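Tylactone synthase starter module and modules 1 & 2 (Streptomyces fradiae, PDB 2Z5L) probably reduces, as the first ketoreductase of the tylosin polyketide synthase, the beta-keto group of the growing polyketide chain and sets its stereochemistry. Local coordinates at residues A[262-267]-A[274-279]; A[269-274]-A[340-345]; A[287-292]-A[305-310]. All coordinates share one frame; numbering follows the deposited sequence.

All three contacts lie in the KR domain's Rossmann fold, where strands 338-341, 261-265 and 286-291 are parallel neighbours. Contact 1 packs the middle strand against helix 270-281; contact 2 brings the start of that helix to the end of strand 338-341, its centre about 7 Å from that of contact 1. Contact 3 packs strand 286-291 on helix 300-308, its centre about 8 Å from that of contact 1 and about 13 Å from that of contact 2. In sequence, contact 1 is complete before contact 3 begins, contacts 1 and 2 interleave and share Arg274, and contact 3 lies between the segments of contact 2. Contact 2 holds the glycine-rich turn, probably part of the cofactor site.

Contact 1 of 3, residues A[262-267]-A[274-279]; sequences VLITGG and RLARRL
Ile264 reaches from strand 261-265 toward the sheet-facing side of helix 270-281, where Leu275, Ala276 and Leu279 receive it. Its CB is directed toward the helix, and there the side chain forks. The CG2 branch lies anti to the backbone N, while CG1 takes the place beside that N (chi1 -68°) and carries the chain onward to the helix. Ile264 CG1 passes Leu275 CD1 at 4.3 Å, a loose apolar contact. At the tip, CD1 settles against the backbone as well as side chains: Ala276 CA is 4.0 Å from Ile264 CD1, with the Ala276 methyl hardly farther off. Ile264 CD1 also meets Leu279 CD1, again at 4.0 Å, as the two side chains run aslant to each other.

This is the first strand-turn-helix of a Rossmann fold, as expected of a short-chain dehydrogenase/reductase: the chain turns through Gly266 and Gly267 and returns over the sheet as a helix. The short segments run nearly antiparallel, at 165°, with their axes 10.0 Å apart at the closest point, a gap bridged by branched aliphatic side chains.

Two residues earlier on the strand, Val262 engages the same leucine. Val262 CG1, anti to the backbone N, touches Leu279 CD1 at 3.8 Å, and here the two side chains lie roughly perpendicular. Phe340 of the adjoining strand packs against Val262, Ile264, Leu275 and Leu279, while Arg278 on the helix pairs with Glu282 and Asp462.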
loop_
_atom_site.group_PDB
_atom_site.type_symbol
_atom_site.label_atom_id
_atom_site.label_comp_id
_atom_site.label_asym_id
_atom_site.label_seq_id
_atom_site.Cartn_x
_atom_site.Cartn_y
_atom_site.Cartn_z
ATOM N N VAL A 262 1.097 17.963 19.573
ATOM C CA VAL A 262 1.392 17.136 18.413
ATOM C C VAL A 262 1.747 15.727 18.885
ATOM O O VAL A 262 2.648 15.531 19.705
ATOM C CB VAL A 262 2.558 17.722 17.574
ATOM C CG1 VAL A 262 2.815 16.854 16.360
ATOM C CG2 VAL A 262 2.231 19.144 17.138
ATOM N N LEU A 263 0.991 14.753 18.396
ATOM C CA LEU A 263 1.206 13.353 18.740
ATOM C C LEU A 263 2.039 12.716 17.636
ATOM O O LEU A 263 1.672 12.796 16.459
ATOM C CB LEU A 263 -0.127 12.615 18.835
ATOM C CG LEU A 263 -0.059 11.108 19.067
ATOM C CD1 LEU A 263 0.712 10.805 20.367
ATOM C CD2 LEU A 263 -1.488 10.545 19.172
ATOM N N ILE A 264 3.140 12.079 18.019
ATOM C CA ILE A 264 4.022 11.423 17.051
ATOM C C ILE A 264 4.308 9.976 17.436
ATOM O O ILE A 264 4.994 9.722 18.434
ATOM C CB ILE A 264 5.388 12.144 16.947
ATOM C CG1 ILE A 264 5.217 13.525 16.326
ATOM C CG2 ILE A 264 6.363 11.293 16.128
ATOM C CD1 ILE A 264 6.429 14.429 16.534
ATOM N N THR A 265 3.802 9.021 16.653
ATOM C CA THR A 265 4.100 7.630 16.986
ATOM C C THR A 265 5.465 7.284 16.376
ATOM O O THR A 265 5.937 7.973 15.462
ATOM C CB THR A 265 3.000 6.645 16.516
ATOM O OG1 THR A 265 3.022 6.505 15.094
ATOM C CG2 THR A 265 1.609 7.158 16.943
ATOM N N GLY A 266 6.118 6.256 16.910
ATOM C CA GLY A 266 7.434 5.899 16.427
ATOM C C GLY A 266 8.348 7.100 16.586
ATOM O O GLY A 266 9.209 7.376 15.752
ATOM N N GLY A 267 8.160 7.834 17.674
ATOM C CA GLY A 267 8.978 9.020 17.915
ATOM C C GLY A 267 10.442 8.766 18.279
ATOM O O GLY A 267 11.235 9.698 18.290
ATOM N N ARG A 274 13.715 13.196 14.153
ATOM C CA ARG A 274 13.871 14.300 13.212
ATOM C C ARG A 274 12.616 15.152 13.092
ATOM O O ARG A 274 12.680 16.381 13.043
ATOM C CB ARG A 274 14.208 13.730 11.836
ATOM C CG ARG A 274 14.015 14.706 10.699
ATOM C CD ARG A 274 15.216 15.582 10.568
ATOM N NE ARG A 274 16.388 14.763 10.275
ATOM C CZ ARG A 274 17.563 15.259 9.913
ATOM N NH1 ARG A 274 17.715 16.575 9.801
ATOM N NH2 ARG A 274 18.575 14.440 9.649
ATOM N N LEU A 275 11.478 14.481 13.003
ATOM C CA LEU A 275 10.193 15.158 12.879
ATOM C C LEU A 275 9.994 15.982 14.135
ATOM O O LEU A 275 9.653 17.157 14.070
ATOM C CB LEU A 275 9.088 14.114 12.764
ATOM C CG LEU A 275 7.885 14.461 11.886
ATOM C CD1 LEU A 275 6.732 13.510 12.249
ATOM C CD2 LEU A 275 7.464 15.883 12.048
ATOM N N ALA A 276 10.226 15.357 15.284
ATOM C CA ALA A 276 10.047 16.049 16.549
ATOM C C ALA A 276 10.904 17.316 16.669
ATOM O O ALA A 276 10.378 18.387 16.954
ATOM C CB ALA A 276 10.332 15.091 17.703
ATOM N N ARG A 277 12.213 17.211 16.446
ATOM C CA ARG A 277 13.066 18.387 16.537
ATOM C C ARG A 277 12.597 19.520 15.631
ATOM O O ARG A 277 12.676 20.691 15.994
ATOM C CB ARG A 277 14.513 18.029 16.189
ATOM C CG ARG A 277 15.206 17.134 17.202
ATOM C CD ARG A 277 16.631 16.779 16.743
ATOM N NE ARG A 277 17.328 15.874 17.640
ATOM C CZ ARG A 277 17.970 16.247 18.746
ATOM N NH1 ARG A 277 18.007 17.525 19.107
ATOM N NH2 ARG A 277 18.591 15.339 19.492
ATOM N N ARG A 278 12.116 19.176 14.442
ATOM C CA ARG A 278 11.644 20.184 13.496
ATOM C C ARG A 278 10.342 20.850 13.935
ATOM O O ARG A 278 10.187 22.065 13.801
ATOM C CB ARG A 278 11.465 19.551 12.114
ATOM C CG ARG A 278 12.784 19.404 11.347
ATOM C CD ARG A 278 13.284 20.778 10.870
ATOM N NE ARG A 278 12.380 21.424 9.912
ATOM C CZ ARG A 278 12.293 21.127 8.612
ATOM N NH1 ARG A 278 13.054 20.177 8.086
ATOM N NH2 ARG A 278 11.467 21.815 7.830
ATOM N N LEU A 279 9.413 20.047 14.446
ATOM C CA LEU A 279 8.131 20.555 14.909
ATOM C C LEU A 279 8.310 21.434 16.138
ATOM O O LEU A 279 7.841 22.577 16.179
ATOM C CB LEU A 279 7.194 19.384 15.208
ATOM C CG LEU A 279 6.892 18.602 13.921
ATOM C CD1 LEU A 279 5.790 17.585 14.150
ATOM C CD2 LEU A 279 6.494 19.610 12.819
#

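Contact 2 of 3, residues A[269-274]-A[340-345]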
loop_
_atom_site.group_PDB
_atom_site.type_symbol
_atom_site.label_atom_id
_atom_site.label_comp_id
_atom_site.label_asym_id
_atom_site.label_seq_id
_atom_site.Cartn_x
_atom_site.Cartn_y
_atom_site.Cartn_z
ATOM N N GLY A 269 12.291 6.713 16.552
ATOM C CA GLY A 269 12.840 6.177 15.313
ATOM C C GLY A 269 13.581 7.278 14.578
ATOM O O GLY A 269 13.507 8.444 14.973
ATOM N N ALA A 270 14.294 6.936 13.508
ATOM C CA ALA A 270 15.072 7.935 12.759
ATOM C C ALA A 270 14.220 9.095 12.262
ATOM O O ALA A 270 14.613 10.253 12.354
ATOM C CB ALA A 270 15.787 7.262 11.556
ATOM N N ILE A 271 13.065 8.769 11.704
ATOM C CA ILE A 271 12.163 9.793 11.220
ATOM C C ILE A 271 11.536 10.507 12.432
ATOM O O ILE A 271 11.583 11.731 12.539
ATOM C CB ILE A 271 11.078 9.156 10.331
ATOM C CG1 ILE A 271 11.702 8.760 8.989
ATOM C CG2 ILE A 271 9.919 10.131 10.126
ATOM C CD1 ILE A 271 10.802 7.944 8.079
ATOM N N GLY A 272 10.981 9.725 13.350
ATOM C CA GLY A 272 10.372 10.292 14.547
ATOM C C GLY A 272 11.175 11.402 15.219
ATOM O O GLY A 272 10.691 12.530 15.366
ATOM N N ARG A 273 12.413 11.102 15.610
ATOM C CA ARG A 273 13.257 12.096 16.262
ATOM C C ARG A 273 13.389 13.365 15.428
ATOM O O ARG A 273 13.174 14.469 15.924
ATOM C CB ARG A 273 14.630 11.499 16.582
ATOM C CG ARG A 273 14.559 10.294 17.528
ATOM C CD ARG A 273 15.936 9.817 18.023
ATOM N NE ARG A 273 15.835 8.495 18.621
ATOM C CZ ARG A 273 16.177 8.200 19.872
ATOM N NH1 ARG A 273 16.655 9.135 20.693
ATOM N NH2 ARG A 273 16.048 6.954 20.297
ATOM N N ARG A 274 13.715 13.196 14.153
ATOM C CA ARG A 274 13.871 14.300 13.212
ATOM C C ARG A 274 12.616 15.152 13.092
ATOM O O ARG A 274 12.680 16.381 13.043
ATOM C CB ARG A 274 14.208 13.730 11.836
ATOM C CG ARG A 274 14.015 14.706 10.699
ATOM C CD ARG A 274 15.216 15.582 10.568
ATOM N NE ARG A 274 16.388 14.763 10.275
ATOM C CZ ARG A 274 17.563 15.259 9.913
ATOM N NH1 ARG A 274 17.715 16.575 9.801
ATOM N NH2 ARG A 274 18.575 14.440 9.649
ATOM N N PHE A 340 1.011 12.372 13.906
ATOM C CA PHE A 340 1.982 11.920 12.901
ATOM C C PHE A 340 2.314 10.453 13.206
ATOM O O PHE A 340 2.907 10.136 14.237
ATOM C CB PHE A 340 3.247 12.775 12.955
ATOM C CG PHE A 340 3.051 14.186 12.450
ATOM C CD1 PHE A 340 3.255 14.507 11.118
ATOM C CD2 PHE A 340 2.671 15.197 13.317
ATOM C CE1 PHE A 340 3.099 15.825 10.661
ATOM C CE2 PHE A 340 2.511 16.512 12.871
ATOM C CZ PHE A 340 2.723 16.823 11.545
ATOM N N HIS A 341 1.926 9.559 12.305
ATOM C CA HIS A 341 2.157 8.131 12.489
ATOM C C HIS A 341 3.392 7.651 11.738
ATOM O O HIS A 341 3.322 7.399 10.540
ATOM C CB HIS A 341 0.930 7.353 12.006
ATOM C CG HIS A 341 0.959 5.895 12.344
ATOM N ND1 HIS A 341 1.204 5.431 13.617
ATOM C CD2 HIS A 341 0.767 4.798 11.571
ATOM C CE1 HIS A 341 1.165 4.108 13.615
ATOM N NE2 HIS A 341 0.904 3.701 12.387
ATOM N N THR A 342 4.522 7.528 12.433
ATOM C CA THR A 342 5.735 7.058 11.768
ATOM C C THR A 342 6.063 5.626 12.203
ATOM O O THR A 342 6.990 5.019 11.675
ATOM C CB THR A 342 6.969 7.989 12.024
ATOM O OG1 THR A 342 7.644 7.579 13.207
ATOM C CG2 THR A 342 6.556 9.451 12.244
ATOM N N ALA A 343 5.292 5.073 13.147
ATOM C CA ALA A 343 5.555 3.709 13.630
ATOM C C ALA A 343 5.472 2.631 12.550
ATOM O O ALA A 343 4.678 2.717 11.614
ATOM C CB ALA A 343 4.615 3.349 14.778
ATOM N N GLY A 344 6.285 1.594 12.716
ATOM C CA GLY A 344 6.305 0.503 11.762
ATOM C C GLY A 344 7.576 -0.301 11.902
ATOM O O GLY A 344 8.470 0.070 12.671
ATOM N N ILE A 345 7.668 -1.397 11.154
ATOM C CA ILE A 345 8.840 -2.259 11.227
ATOM C C ILE A 345 9.435 -2.596 9.874
ATOM O O ILE A 345 8.734 -2.627 8.862
ATOM C CB ILE A 345 8.502 -3.577 11.900
ATOM C CG1 ILE A 345 7.573 -4.376 10.999
ATOM C CG2 ILE A 345 7.825 -3.326 13.239
ATOM C CD1 ILE A 345 7.362 -5.780 11.470
HETATM O O HOH W 1 10.444 6.853 13.407
#
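Thr342, Ile271 and Gly272 carry this contact, in which the first turn of helix 270-281 meets the chain just beyond strand 338-341. Gly269, at the N-cap, and Gly272 in the first turn belong to a GxGxxG pattern, consistent with the nucleotide-binding glycine-rich turn of Rossmann-fold reductases. Thr342 buries the most surface, and its two branches do different work. Thr342 CG2, the methyl, lies against Ile271 CG2 at 4.0 Å, the two side chains overlapping alongside and pointing opposite ways. Ile271 puts that branch anti to its backbone N, and its side chain also packs on Phe389 and Trp433.

The hydroxyl takes the other branch: chi1 of 88° sets OG1 between the backbone N and the carbonyl carbon of Thr342, on the side of Gly272. With Gly272 N still 4.0 Å from Thr342 OG1, the two do not bond directly. Thr342 OG1 bonds to the carbonyl oxygen of Thr265 in the neighbouring segment 262-267, which ties the threonine to that segment as well as to the helix start. A single water completes the link: it accepts from Gly272 N at 2.9 Å and donates to Thr342 OG1 at 2.9 Å.

Contact 3 of 3, residues A[287-292]-A[305-310]; sequences LVLTSR and EELRGH
Leu289 and Leu307 point their side chains at each other and meet tip to tip, Leu289 CD1 against Leu307 CD1 at 4.0 Å. Leu289 projects from strand 286-291 and Leu307 from helix 300-308. In both residues CG sits beside the backbone N and anti to the carbonyl carbon (chi1 -45° in Leu289, -64° in Leu307), which extends each side chain toward the other segment. Leu287, two residues back on the same face of the strand, comes less close: Leu287 CD1 is 4.4 Å from Leu307 CD1. The CD1 methyl of Leu307 meets both strand leucines, and Leu307 buries the most surface of the three.

The strand and helix belong to the next beta-alpha-beta unit of the Rossmann fold, completed by strand 313-318. Neighbouring elements widen the apolar layer: Leu287 also packs on Ala276 and Ala280 of helix 270-281, and Leu307 on the aliphatic part of Arg277. Beside that packing, Arg277 makes a salt bridge to Glu306 and so joins the two helices on the exposed side.

Between the two segments themselves the contact is purely aliphatic, made of methyl groups at van der Waals distances, so its cohesion probably comes from burying hydrocarbon, with little directional constraint on how the leucines meet.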
loop_
_atom_site.group_PDB
_atom_site.type_symbol
_atom_site.label_atom_id
_atom_site.label_comp_id
_atom_site.label_asym_id
_atom_site.label_seq_id
_atom_site.Cartn_x
_atom_site.Cartn_y
_atom_site.Cartn_z
ATOM N N LEU A 287 4.639 18.166 22.524
ATOM C CA LEU A 287 4.910 16.990 21.736
ATOM C C LEU A 287 4.680 15.809 22.647
ATOM O O LEU A 287 5.073 15.830 23.822
ATOM C CB LEU A 287 6.363 16.972 21.240
ATOM C CG LEU A 287 6.737 17.929 20.106
ATOM C CD1 LEU A 287 8.209 17.718 19.680
ATOM C CD2 LEU A 287 5.823 17.675 18.920
ATOM N N VAL A 288 4.012 14.798 22.107
ATOM C CA VAL A 288 3.734 13.565 22.823
ATOM C C VAL A 288 4.314 12.474 21.938
ATOM O O VAL A 288 3.826 12.252 20.837
ATOM C CB VAL A 288 2.223 13.369 22.990
ATOM C CG1 VAL A 288 1.930 11.991 23.514
ATOM C CG2 VAL A 288 1.692 14.430 23.953
ATOM N N LEU A 289 5.364 11.818 22.417
ATOM C CA LEU A 289 6.038 10.786 21.652
ATOM C C LEU A 289 5.773 9.401 22.203
ATOM O O LEU A 289 5.851 9.177 23.412
ATOM C CB LEU A 289 7.545 11.057 21.657
ATOM C CG LEU A 289 7.959 12.504 21.395
ATOM C CD1 LEU A 289 9.452 12.635 21.654
ATOM C CD2 LEU A 289 7.612 12.925 19.983
ATOM N N THR A 290 5.445 8.466 21.322
ATOM C CA THR A 290 5.204 7.114 21.786
ATOM C C THR A 290 6.279 6.239 21.201
ATOM O O THR A 290 6.772 6.505 20.106
ATOM C CB THR A 290 3.836 6.595 21.347
ATOM O OG1 THR A 290 3.914 6.128 20.001
ATOM C CG2 THR A 290 2.796 7.720 21.421
ATOM N N SER A 291 6.658 5.211 21.951
ATOM C CA SER A 291 7.673 4.259 21.513
ATOM C C SER A 291 7.516 2.944 22.268
ATOM O O SER A 291 6.875 2.893 23.317
ATOM C CB SER A 291 9.072 4.820 21.752
ATOM O OG SER A 291 9.343 4.968 23.133
ATOM N N ARG A 292 8.118 1.896 21.715
ATOM C CA ARG A 292 8.086 0.550 22.270
ATOM C C ARG A 292 8.576 0.453 23.713
ATOM O O ARG A 292 7.969 -0.237 24.529
ATOM C CB ARG A 292 8.916 -0.392 21.377
ATOM C CG ARG A 292 10.171 0.267 20.757
ATOM C CD ARG A 292 9.921 0.735 19.318
ATOM N NE ARG A 292 10.407 2.082 19.030
ATOM C CZ ARG A 292 9.625 3.094 18.660
ATOM N NH1 ARG A 292 8.318 2.899 18.543
ATOM N NH2 ARG A 292 10.142 4.298 18.400
ATOM N N GLU A 305 14.917 16.569 26.712
ATOM C CA GLU A 305 15.513 17.781 27.271
ATOM C C GLU A 305 15.855 18.783 26.168
ATOM O O GLU A 305 15.583 19.977 26.300
ATOM C CB GLU A 305 16.792 17.455 28.050
ATOM C CG GLU A 305 16.617 16.852 29.426
ATOM C CD GLU A 305 17.971 16.626 30.104
ATOM O OE1 GLU A 305 18.856 17.500 29.937
ATOM O OE2 GLU A 305 18.152 15.598 30.804
ATOM N N GLU A 306 16.456 18.319 25.078
ATOM C CA GLU A 306 16.802 19.241 24.002
ATOM C C GLU A 306 15.536 19.768 23.344
ATOM O O GLU A 306 15.503 20.910 22.928
ATOM C CB GLU A 306 17.694 18.539 22.975
ATOM C CG GLU A 306 18.913 17.906 23.620
ATOM C CD GLU A 306 19.883 17.286 22.625
ATOM O OE1 GLU A 306 20.807 16.590 23.095
ATOM O OE2 GLU A 306 19.711 17.511 21.404
ATOM N N LEU A 307 14.494 18.937 23.278
ATOM C CA LEU A 307 13.234 19.341 22.666
ATOM C C LEU A 307 12.514 20.422 23.493
ATOM O O LEU A 307 11.891 21.323 22.940
ATOM C CB LEU A 307 12.319 18.115 22.473
ATOM C CG LEU A 307 12.748 16.987 21.521
ATOM C CD1 LEU A 307 11.720 15.881 21.519
ATOM C CD2 LEU A 307 12.923 17.534 20.118
ATOM N N ARG A 308 12.596 20.325 24.817
ATOM C CA ARG A 308 11.966 21.313 25.692
ATOM C C ARG A 308 12.731 22.622 25.606
ATOM O O ARG A 308 12.196 23.688 25.893
ATOM C CB ARG A 308 11.972 20.833 27.131
ATOM C CG ARG A 308 11.307 19.531 27.330
ATOM C CD ARG A 308 11.401 19.101 28.779
ATOM N NE ARG A 308 10.670 17.837 28.934
ATOM C CZ ARG A 308 11.228 16.660 29.193
ATOM N NH1 ARG A 308 12.542 16.573 29.342
ATOM N NH2 ARG A 308 10.474 15.564 29.287
ATOM N N GLY A 309 13.991 22.535 25.193
ATOM C CA GLY A 309 14.810 23.725 25.060
ATOM C C GLY A 309 14.272 24.643 23.983
ATOM O O GLY A 309 14.608 25.826 23.943
ATOM N N HIS A 310 13.444 24.098 23.096
ATOM C CA HIS A 310 12.857 24.896 22.022
ATOM C C HIS A 310 11.649 25.631 22.558
ATOM O O HIS A 310 11.059 26.439 21.848
ATOM C CB HIS A 310 12.434 24.000 20.858
ATOM C CG HIS A 310 13.579 23.519 20.026
ATOM N ND1 HIS A 310 14.352 24.370 19.262
ATOM C CD2 HIS A 310 14.118 22.286 19.873
ATOM C CE1 HIS A 310 15.315 23.682 18.680
ATOM N NE2 HIS A 310 15.197 22.414 19.035
#